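Local coordinates for protein proline dehydrogenase (Bradyrhizobium japonicum USDA 110, PDB 3HAZ) that is a bifunctional flavoenzyme that probably oxidizes proline to glutamate, using an FAD-dependent proline dehydrogenase and an NAD-dependent glutamate semialdehyde dehydrogenase in one chain, at residues A856-A861 / P872-L877; A807-I811 / H893-Y897; T603-A607 / R788-R793. All blocks are in the same frame, centred on the assembly; numbering follows the deposited sequence.

Interaction 1: A856-A861 / P872-L877; sequences ARLHFA and PHIFEL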
loop_
_atom_site.group_PDB
_atom_site.type_symbol
_atom_site.label_atom_id
_atom_site.label_comp_id
_atom_site.label_asym_id
_atom_site.label_seq_id
_atom_site.Cartn_x
_atom_site.Cartn_y
_atom_site.Cartn_z
ATOM N N ALA A 856 -38.912 -50.786 22.767
ATOM C CA ALA A 856 -37.616 -50.836 22.102
ATOM C C ALA A 856 -36.564 -51.565 22.939
ATOM O O ALA A 856 -36.730 -51.725 24.150
ATOM C CB ALA A 856 -37.157 -49.426 21.774
ATOM N N ARG A 857 -35.479 -51.997 22.297
ATOM C CA ARG A 857 -34.430 -52.730 23.001
ATOM C C ARG A 857 -33.724 -51.835 24.003
ATOM O O ARG A 857 -33.335 -50.721 23.677
ATOM C CB ARG A 857 -33.396 -53.328 22.035
ATOM C CG ARG A 857 -32.517 -54.395 22.705
ATOM C CD ARG A 857 -31.268 -54.805 21.904
ATOM N NE ARG A 857 -31.489 -54.876 20.460
ATOM C CZ ARG A 857 -30.674 -55.494 19.610
ATOM N NH1 ARG A 857 -30.947 -55.497 18.312
ATOM N NH2 ARG A 857 -29.591 -56.120 20.056
ATOM N N LEU A 858 -33.568 -52.322 25.228
ATOM C CA LEU A 858 -32.788 -51.603 26.223
ATOM C C LEU A 858 -31.328 -52.035 26.154
ATOM O O LEU A 858 -31.008 -53.194 26.420
ATOM C CB LEU A 858 -33.334 -51.868 27.623
ATOM C CG LEU A 858 -32.521 -51.257 28.766
ATOM C CD1 LEU A 858 -32.597 -49.732 28.742
ATOM C CD2 LEU A 858 -33.004 -51.805 30.100
ATOM N N HIS A 859 -30.441 -51.116 25.788
ATOM C CA HIS A 859 -29.019 -51.434 25.793
ATOM C C HIS A 859 -28.384 -51.066 27.129
ATOM O O HIS A 859 -27.423 -51.694 27.554
ATOM C CB HIS A 859 -28.280 -50.754 24.632
ATOM C CG HIS A 859 -28.478 -51.430 23.311
ATOM N ND1 HIS A 859 -27.868 -52.620 22.986
ATOM C CD2 HIS A 859 -29.223 -51.083 22.235
ATOM C CE1 HIS A 859 -28.224 -52.979 21.765
ATOM N NE2 HIS A 859 -29.048 -52.064 21.288
ATOM N N PHE A 860 -28.925 -50.053 27.797
ATOM C CA PHE A 860 -28.358 -49.622 29.070
ATOM C C PHE A 860 -29.337 -48.796 29.884
ATOM O O PHE A 860 -29.972 -47.875 29.368
ATOM C CB PHE A 860 -27.068 -48.814 28.852
ATOM C CG PHE A 860 -26.414 -48.361 30.132
ATOM C CD1 PHE A 860 -26.472 -47.034 30.524
ATOM C CD2 PHE A 860 -25.756 -49.269 30.948
ATOM C CE1 PHE A 860 -25.876 -46.617 31.703
ATOM C CE2 PHE A 860 -25.160 -48.860 32.127
ATOM C CZ PHE A 860 -25.221 -47.533 32.506
ATOM N N ALA A 861 -29.445 -49.136 31.163
ATOM C CA ALA A 861 -30.215 -48.354 32.114
ATOM C C ALA A 861 -29.355 -48.176 33.356
ATOM O O ALA A 861 -29.256 -49.079 34.182
ATOM C CB ALA A 861 -31.516 -49.069 32.462
ATOM N N PRO A 872 -28.186 -42.130 32.601
ATOM C CA PRO A 872 -28.144 -42.358 31.154
ATOM C C PRO A 872 -28.894 -43.632 30.759
ATOM O O PRO A 872 -28.808 -44.666 31.426
ATOM C CB PRO A 872 -26.643 -42.502 30.867
ATOM C CG PRO A 872 -25.993 -41.682 31.938
ATOM C CD PRO A 872 -26.840 -41.912 33.163
ATOM N N HIS A 873 -29.658 -43.537 29.683
ATOM C CA HIS A 873 -30.365 -44.683 29.148
ATOM C C HIS A 873 -30.079 -44.760 27.660
ATOM O O HIS A 873 -29.970 -43.737 26.990
ATOM C CB HIS A 873 -31.875 -44.548 29.379
ATOM C CG HIS A 873 -32.320 -44.940 30.755
ATOM N ND1 HIS A 873 -32.101 -44.152 31.864
ATOM C CD2 HIS A 873 -32.994 -46.029 31.196
ATOM C CE1 HIS A 873 -32.608 -44.742 32.931
ATOM N NE2 HIS A 873 -33.154 -45.884 32.554
ATOM N N ILE A 874 -29.952 -45.976 27.145
ATOM C CA ILE A 874 -29.795 -46.163 25.718
ATOM C C ILE A 874 -30.830 -47.156 25.225
ATOM O O ILE A 874 -30.872 -48.302 25.681
ATOM C CB ILE A 874 -28.392 -46.683 25.358
ATOM C CG1 ILE A 874 -27.319 -45.732 25.899
ATOM C CG2 ILE A 874 -28.274 -46.846 23.849
ATOM C CD1 ILE A 874 -25.926 -46.340 25.946
ATOM N N PHE A 875 -31.670 -46.706 24.302
ATOM C CA PHE A 875 -32.633 -47.584 23.655
ATOM C C PHE A 875 -32.302 -47.662 22.179
ATOM O O PHE A 875 -31.839 -46.684 21.582
ATOM C CB PHE A 875 -34.063 -47.059 23.821
ATOM C CG PHE A 875 -34.547 -47.059 25.235
ATOM C CD1 PHE A 875 -34.537 -45.892 25.982
ATOM C CD2 PHE A 875 -35.014 -48.225 25.821
ATOM C CE1 PHE A 875 -34.978 -45.894 27.290
ATOM C CE2 PHE A 875 -35.458 -48.229 27.124
ATOM C CZ PHE A 875 -35.443 -47.064 27.859
ATOM N N GLU A 876 -32.537 -48.827 21.593
ATOM C CA GLU A 876 -32.433 -48.970 20.149
ATOM C C GLU A 876 -33.830 -49.112 19.565
ATOM O O GLU A 876 -34.623 -49.944 20.008
ATOM C CB GLU A 876 -31.555 -50.169 19.759
ATOM C CG GLU A 876 -31.585 -50.479 18.263
ATOM C CD GLU A 876 -30.527 -51.487 17.836
ATOM O OE1 GLU A 876 -29.733 -51.931 18.691
ATOM O OE2 GLU A 876 -30.484 -51.824 16.637
ATOM N N LEU A 877 -34.120 -48.276 18.581
ATOM C CA LEU A 877 -35.398 -48.274 17.895
ATOM C C LEU A 877 -35.289 -49.129 16.647
ATOM O O LEU A 877 -34.217 -49.230 16.050
ATOM C CB LEU A 877 -35.736 -46.844 17.464
ATOM C CG LEU A 877 -36.431 -45.855 18.402
ATOM C CD1 LEU A 877 -36.210 -46.194 19.874
ATOM C CD2 LEU A 877 -35.995 -44.407 18.062
#
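An antiparallel beta hairpin broken by a classic beta bulge joins 856-861 to 872-877 at one border of the mixed sheet in the catalytic domain of the aldehyde dehydrogenase fold. Strand 857-861 is an outermost strand of that sheet within the chain; strand 873-876 lies between it and strand 891-897. Arg857 and Glu876 form a hydrogen-bonded pair, in which Glu876 N donates to Arg857 O at 2.9 Å and the return bond, Arg857 N to Glu876 O at 3.2 Å, is weak. Leu858 and Phe875 follow as a non-hydrogen-bonded pair; between Leu858 and Phe860 the register shifts by one residue. His859 and Phe860 both face Ile874, whose O accepts His859 N at 2.8 Å and, weakly, Phe860 N at 3.4 Å. The near-helical backbone of His859 (phi/psi -92/-29) turns the corner, and pairing resumes with Ile874 N to Phe860 O at 2.9 Å. Side chains split over the two faces. Leu858, Ala861, His873 and Phe875 share one, where Leu858 CD1 lies 3.6 Å from Phe875 CE2, Ala861 CA makes a CH-pi contact over the His873 ring, and helix 839-855 packs against His873 and Phe875. On the other, Phe860 CB rests 4.0 Å from Ile874 CD1, and helix 804-819 touches His859, Phe860, Ile874 and Glu876. Here Glu876 gathers positive partners: OE2 is salt-bridged to Arg896 of strand 891-897, while Glu876 OE1 forms a long salt bridge with Arg857 NH1 (3.8 Å). The bulge brings His859 to the same carboxylate, His859 NE2 donating to Glu876 OE1 at 2.7 Å.

Interaction 2: A807-I811 / H893-Y897; sequences ADRMI and HVVRY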
loop_
_atom_site.group_PDB
_atom_site.type_symbol
_atom_site.label_atom_id
_atom_site.label_comp_id
_atom_site.label_asym_id
_atom_site.label_seq_id
_atom_site.Cartn_x
_atom_site.Cartn_y
_atom_site.Cartn_z
ATOM N N ALA A 807 -22.317 -51.291 14.259
ATOM C CA ALA A 807 -23.325 -50.927 15.255
ATOM C C ALA A 807 -23.081 -51.593 16.595
ATOM O O ALA A 807 -23.188 -50.944 17.628
ATOM C CB ALA A 807 -24.743 -51.247 14.747
ATOM N N ASP A 808 -22.750 -52.885 16.575
ATOM C CA ASP A 808 -22.604 -53.661 17.804
ATOM C C ASP A 808 -21.457 -53.136 18.662
ATOM O O ASP A 808 -21.580 -53.003 19.880
ATOM C CB ASP A 808 -22.382 -55.152 17.488
ATOM C CG ASP A 808 -23.641 -55.839 16.960
ATOM O OD1 ASP A 808 -24.760 -55.419 17.328
ATOM O OD2 ASP A 808 -23.509 -56.802 16.177
ATOM N N ARG A 809 -20.333 -52.858 18.022
ATOM C CA ARG A 809 -19.169 -52.326 18.726
ATOM C C ARG A 809 -19.435 -50.902 19.212
ATOM O O ARG A 809 -19.195 -50.574 20.373
ATOM C CB ARG A 809 -17.934 -52.368 17.821
ATOM C CG ARG A 809 -16.727 -51.602 18.356
ATOM C CD ARG A 809 -16.304 -52.131 19.715
ATOM N NE ARG A 809 -16.241 -53.593 19.736
ATOM C CZ ARG A 809 -15.284 -54.319 19.165
ATOM N NH1 ARG A 809 -15.322 -55.646 19.246
ATOM N NH2 ARG A 809 -14.293 -53.728 18.509
ATOM N N MET A 810 -19.949 -50.054 18.335
ATOM C CA MET A 810 -20.228 -48.673 18.733
ATOM C C MET A 810 -21.248 -48.578 19.873
ATOM O O MET A 810 -21.050 -47.834 20.836
ATOM C CB MET A 810 -20.644 -47.837 17.526
ATOM C CG MET A 810 -19.452 -47.494 16.615
ATOM S SD MET A 810 -19.887 -46.344 15.307
ATOM C CE MET A 810 -18.351 -46.254 14.372
ATOM N N ILE A 811 -22.318 -49.361 19.782
ATOM C CA ILE A 811 -23.355 -49.350 20.806
ATOM C C ILE A 811 -22.807 -49.855 22.139
ATOM O O ILE A 811 -23.044 -49.259 23.192
ATOM C CB ILE A 811 -24.572 -50.196 20.372
ATOM C CG1 ILE A 811 -25.356 -49.468 19.274
ATOM C CG2 ILE A 811 -25.466 -50.509 21.568
ATOM C CD1 ILE A 811 -26.411 -50.330 18.592
ATOM N N HIS A 893 -31.363 -42.552 21.915
ATOM C CA HIS A 893 -32.048 -43.514 21.065
ATOM C C HIS A 893 -31.132 -43.839 19.891
ATOM O O HIS A 893 -30.476 -42.947 19.352
ATOM C CB HIS A 893 -33.383 -42.952 20.570
ATOM C CG HIS A 893 -34.252 -42.417 21.663
ATOM N ND1 HIS A 893 -34.080 -41.160 22.201
ATOM C CD2 HIS A 893 -35.291 -42.973 22.331
ATOM C CE1 HIS A 893 -34.982 -40.960 23.146
ATOM N NE2 HIS A 893 -35.728 -42.044 23.246
ATOM N N VAL A 894 -31.077 -45.117 19.509
ATOM C CA VAL A 894 -30.197 -45.559 18.430
ATOM C C VAL A 894 -30.933 -46.340 17.345
ATOM O O VAL A 894 -31.764 -47.199 17.632
ATOM C CB VAL A 894 -29.046 -46.439 18.963
ATOM C CG1 VAL A 894 -28.115 -46.844 17.823
ATOM C CG2 VAL A 894 -28.280 -45.713 20.061
ATOM N N VAL A 895 -30.614 -46.034 16.096
ATOM C CA VAL A 895 -31.117 -46.791 14.960
ATOM C C VAL A 895 -29.921 -47.244 14.110
ATOM O O VAL A 895 -29.068 -46.432 13.752
ATOM C CB VAL A 895 -32.054 -45.926 14.091
ATOM C CG1 VAL A 895 -32.405 -46.649 12.796
ATOM C CG2 VAL A 895 -33.308 -45.551 14.864
ATOM N N ARG A 896 -29.838 -48.532 13.793
ATOM C CA ARG A 896 -28.782 -48.986 12.890
ATOM C C ARG A 896 -29.317 -49.012 11.460
ATOM O O ARG A 896 -30.511 -49.194 11.249
ATOM C CB ARG A 896 -28.196 -50.342 13.325
ATOM C CG ARG A 896 -29.138 -51.537 13.228
ATOM C CD ARG A 896 -28.465 -52.793 13.763
ATOM N NE ARG A 896 -28.470 -52.828 15.222
ATOM C CZ ARG A 896 -27.561 -53.450 15.963
ATOM N NH1 ARG A 896 -27.661 -53.429 17.287
ATOM N NH2 ARG A 896 -26.551 -54.094 15.387
ATOM N N TYR A 897 -28.446 -48.798 10.478
ATOM C CA TYR A 897 -28.901 -48.710 9.092
ATOM C C TYR A 897 -27.909 -49.325 8.103
ATOM O O TYR A 897 -26.709 -49.428 8.382
ATOM C CB TYR A 897 -29.202 -47.246 8.704
ATOM C CG TYR A 897 -27.966 -46.384 8.536
ATOM C CD1 TYR A 897 -27.460 -46.096 7.267
ATOM C CD2 TYR A 897 -27.297 -45.870 9.641
ATOM C CE1 TYR A 897 -26.323 -45.317 7.107
ATOM C CE2 TYR A 897 -26.161 -45.091 9.492
ATOM C CZ TYR A 897 -25.678 -44.816 8.223
ATOM O OH TYR A 897 -24.546 -44.046 8.071
HETATM O O HOH W 1 -25.893 -54.761 19.646
#
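Helix segment 807-811 packs along strand segment 893-897, the axes 10.2 Å apart at closest approach and their N-to-C directions 160° apart, nearly antiparallel, the helix-on-sheet packing of the alpha/beta catalytic domain in the aldehyde dehydrogenase fold. Helix 804-819 follows directly on strand 797-803, the parallel neighbour of strand 891-897, and returns along the face of the sheet. One helical turn, marked by the bond from Ile811 N to Ala807 O at 2.8 Å, brings Ala807 and Ile811 onto the side that meets the strand; alternation along the strand in turn directs Val894 and Arg896 toward the helix, while Val895 points away. The apolar part of the contact is small: Ile811 CD1 meets Val894 CG1 at 4.0 Å. Arg896 contributes most of the rest. Ala807 CB lies over one face of the Arg896 guanidinium, 3.4 Å from Arg896 NH2, and Ile811 CD1 is 3.6 Å from Arg896 NH1. The charge is shared between two acids, since Arg896 NE is salt-bridged to Glu876 on the adjacent strand 873-876, while another nitrogen of the group reaches the helix. There Arg896 NH2 donates a nearly straight hydrogen bond, within a salt bridge, to Asp808 OD1 at 3.0 Å, tying the exposed margin of the helix to the sheet. A water closes a small ring beside this bridge, accepting from Arg896 NH1 at 3.2 Å and donating to Asp808 OD1 at 2.7 Å.

Interaction 3: T603-A607 / R788-R793; sequences TLDDA and RSAGQR. With SO4 (sulfate ion), chain E.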
loop_
_atom_site.group_PDB
_atom_site.type_symbol
_atom_site.label_atom_id
_atom_site.label_comp_id
_atom_site.label_asym_id
_atom_site.label_seq_id
_atom_site.Cartn_x
_atom_site.Cartn_y
_atom_site.Cartn_z
ATOM N N THR A 603 -22.734 -29.411 37.027
ATOM C CA THR A 603 -21.387 -29.838 37.405
ATOM C C THR A 603 -20.403 -28.681 37.216
ATOM O O THR A 603 -20.725 -27.685 36.568
ATOM C CB THR A 603 -20.910 -31.080 36.597
ATOM O OG1 THR A 603 -21.165 -30.881 35.201
ATOM C CG2 THR A 603 -21.643 -32.329 37.051
ATOM N N LEU A 604 -19.207 -28.811 37.783
ATOM C CA LEU A 604 -18.254 -27.707 37.797
ATOM C C LEU A 604 -17.869 -27.221 36.400
ATOM O O LEU A 604 -17.812 -26.020 36.157
ATOM C CB LEU A 604 -17.004 -28.066 38.602
ATOM C CG LEU A 604 -15.966 -26.947 38.739
ATOM C CD1 LEU A 604 -16.574 -25.708 39.364
ATOM C CD2 LEU A 604 -14.774 -27.427 39.556
ATOM N N ASP A 605 -17.614 -28.145 35.481
ATOM C CA ASP A 605 -17.197 -27.748 34.142
ATOM C C ASP A 605 -18.325 -27.099 33.345
ATOM O O ASP A 605 -18.078 -26.208 32.531
ATOM C CB ASP A 605 -16.615 -28.928 33.363
ATOM C CG ASP A 605 -15.904 -28.485 32.104
ATOM O OD1 ASP A 605 -15.075 -27.550 32.192
ATOM O OD2 ASP A 605 -16.178 -29.058 31.027
ATOM N N ASP A 606 -19.557 -27.542 33.580
ATOM C CA ASP A 606 -20.717 -26.951 32.914
ATOM C C ASP A 606 -20.989 -25.549 33.433
ATOM O O ASP A 606 -21.369 -24.661 32.674
ATOM C CB ASP A 606 -21.961 -27.816 33.105
ATOM C CG ASP A 606 -21.948 -29.046 32.228
ATOM O OD1 ASP A 606 -21.297 -29.012 31.161
ATOM O OD2 ASP A 606 -22.592 -30.044 32.603
ATOM N N ALA A 607 -20.790 -25.357 34.732
ATOM C CA ALA A 607 -20.991 -24.050 35.344
ATOM C C ALA A 607 -19.938 -23.063 34.842
ATOM O O ALA A 607 -20.268 -21.982 34.371
ATOM C CB ALA A 607 -20.955 -24.160 36.865
ATOM N N ARG A 788 -24.065 -35.457 28.876
ATOM C CA ARG A 788 -23.529 -34.265 29.536
ATOM C C ARG A 788 -24.667 -33.357 29.983
ATOM O O ARG A 788 -25.636 -33.163 29.250
ATOM C CB ARG A 788 -22.596 -33.503 28.592
ATOM C CG ARG A 788 -22.196 -32.113 29.062
ATOM C CD ARG A 788 -20.991 -32.153 29.979
ATOM N NE ARG A 788 -19.874 -32.869 29.368
ATOM C CZ ARG A 788 -18.831 -32.282 28.790
ATOM N NH1 ARG A 788 -18.749 -30.958 28.748
ATOM N NH2 ARG A 788 -17.861 -33.022 28.261
ATOM N N SER A 789 -24.543 -32.803 31.185
ATOM C CA SER A 789 -25.588 -31.961 31.761
ATOM C C SER A 789 -26.908 -32.721 31.863
ATOM O O SER A 789 -27.977 -32.129 31.737
ATOM C CB SER A 789 -25.786 -30.690 30.927
ATOM O OG SER A 789 -24.560 -30.020 30.719
ATOM N N ALA A 790 -26.823 -34.031 32.086
ATOM C CA ALA A 790 -28.011 -34.882 32.163
ATOM C C ALA A 790 -28.903 -34.723 30.933
ATOM O O ALA A 790 -30.122 -34.841 31.021
ATOM C CB ALA A 790 -28.803 -34.601 33.446
ATOM N N GLY A 791 -28.285 -34.457 29.787
ATOM C CA GLY A 791 -29.017 -34.294 28.547
ATOM C C GLY A 791 -29.929 -33.077 28.540
ATOM O O GLY A 791 -30.865 -33.007 27.747
ATOM N N GLN A 792 -29.657 -32.116 29.418
ATOM C CA GLN A 792 -30.504 -30.925 29.529
ATOM C C GLN A 792 -29.948 -29.761 28.714
ATOM O O GLN A 792 -29.929 -28.610 29.164
ATOM C CB GLN A 792 -30.712 -30.529 30.998
ATOM C CG GLN A 792 -31.389 -31.614 31.836
ATOM C CD GLN A 792 -31.643 -31.182 33.273
ATOM O OE1 GLN A 792 -32.746 -31.349 33.798
ATOM N NE2 GLN A 792 -30.627 -30.612 33.909
ATOM N N ARG A 793 -29.476 -30.075 27.515
ATOM C CA ARG A 793 -29.079 -29.057 26.553
ATOM C C ARG A 793 -29.964 -29.209 25.335
ATOM O O ARG A 793 -30.331 -30.314 24.958
ATOM C CB ARG A 793 -27.626 -29.238 26.133
ATOM C CG ARG A 793 -26.623 -29.130 27.254
ATOM C CD ARG A 793 -25.223 -29.426 26.730
ATOM N NE ARG A 793 -24.203 -29.269 27.761
ATOM C CZ ARG A 793 -23.355 -28.248 27.822
ATOM N NH1 ARG A 793 -23.400 -27.295 26.904
ATOM N NH2 ARG A 793 -22.455 -28.187 28.796
HETATM S S SO4 E . -25.093 -25.820 23.856
HETATM O O1 SO4 E . -24.630 -25.762 22.468
HETATM O O2 SO4 E . -26.537 -25.591 23.885
HETATM O O3 SO4 E . -24.810 -27.127 24.441
HETATM O O4 SO4 E . -24.392 -24.802 24.634
HETATM O O HOH W 2 -22.476 -32.805 33.034
#
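Three successive residues, Ser789, Ala790 and Gly791, adopt left-handed helical backbone angles in the loop that leads to Cys794, the predicted catalytic nucleophile in the cysteine motif of aldehyde dehydrogenases. The tight turn is stitched by Gly791 N to Arg788 O (3.0 Å) and Gln792 N to Ser789 O (2.9 Å). Asp606, buried in the first turn of helix 604-629, bonds to two points of this loop, Ser789 and Arg793. Asp606 OD2 accepts Ser789 OG at 2.7 Å and is joined by a water to Ser789 N; Asp606 OD1 makes a salt bridge with Arg793 NH2 at 2.8 Å, although the hydrogen bond within it is weak. Asp605 OD2 and Arg788 NH1 add a long salt bridge at 3.9 Å. Arg793 thus sits beside the active site. A sulfate, probably from the crystallisation liquor, is hydrogen-bonded to Ser795, Gly948 and Ala949, consistent with the substrate-carboxylate site of related enzymes; Arg793 NH1 donates to sulfate O3 at 2.8 Å.

How the interactions relate
From the N terminus, interaction 3 opens at 603-607, the start of helix 604-629, and closes a loop of 180 residues when the chain, having passed through the NAD-binding sheet and strand 765-769, reaches 788-793. It fastens that helix start to the loop between helix 775-787 and strand 797-803. The other two contacts follow in series. Interaction 2 opens at 807-811 and closes at 893-897; interaction 1 is nested inside that loop. Together they join helix 804-819, the hairpin and strand 891-897 at one border of the sheet, touching where Phe875 O lies 2.7 Å from Val894 N, a probable hydrogen bond. Interaction 3 touches neither, its nearest atoms being about 7 Å from interaction 1 and 10 Å from interaction 2.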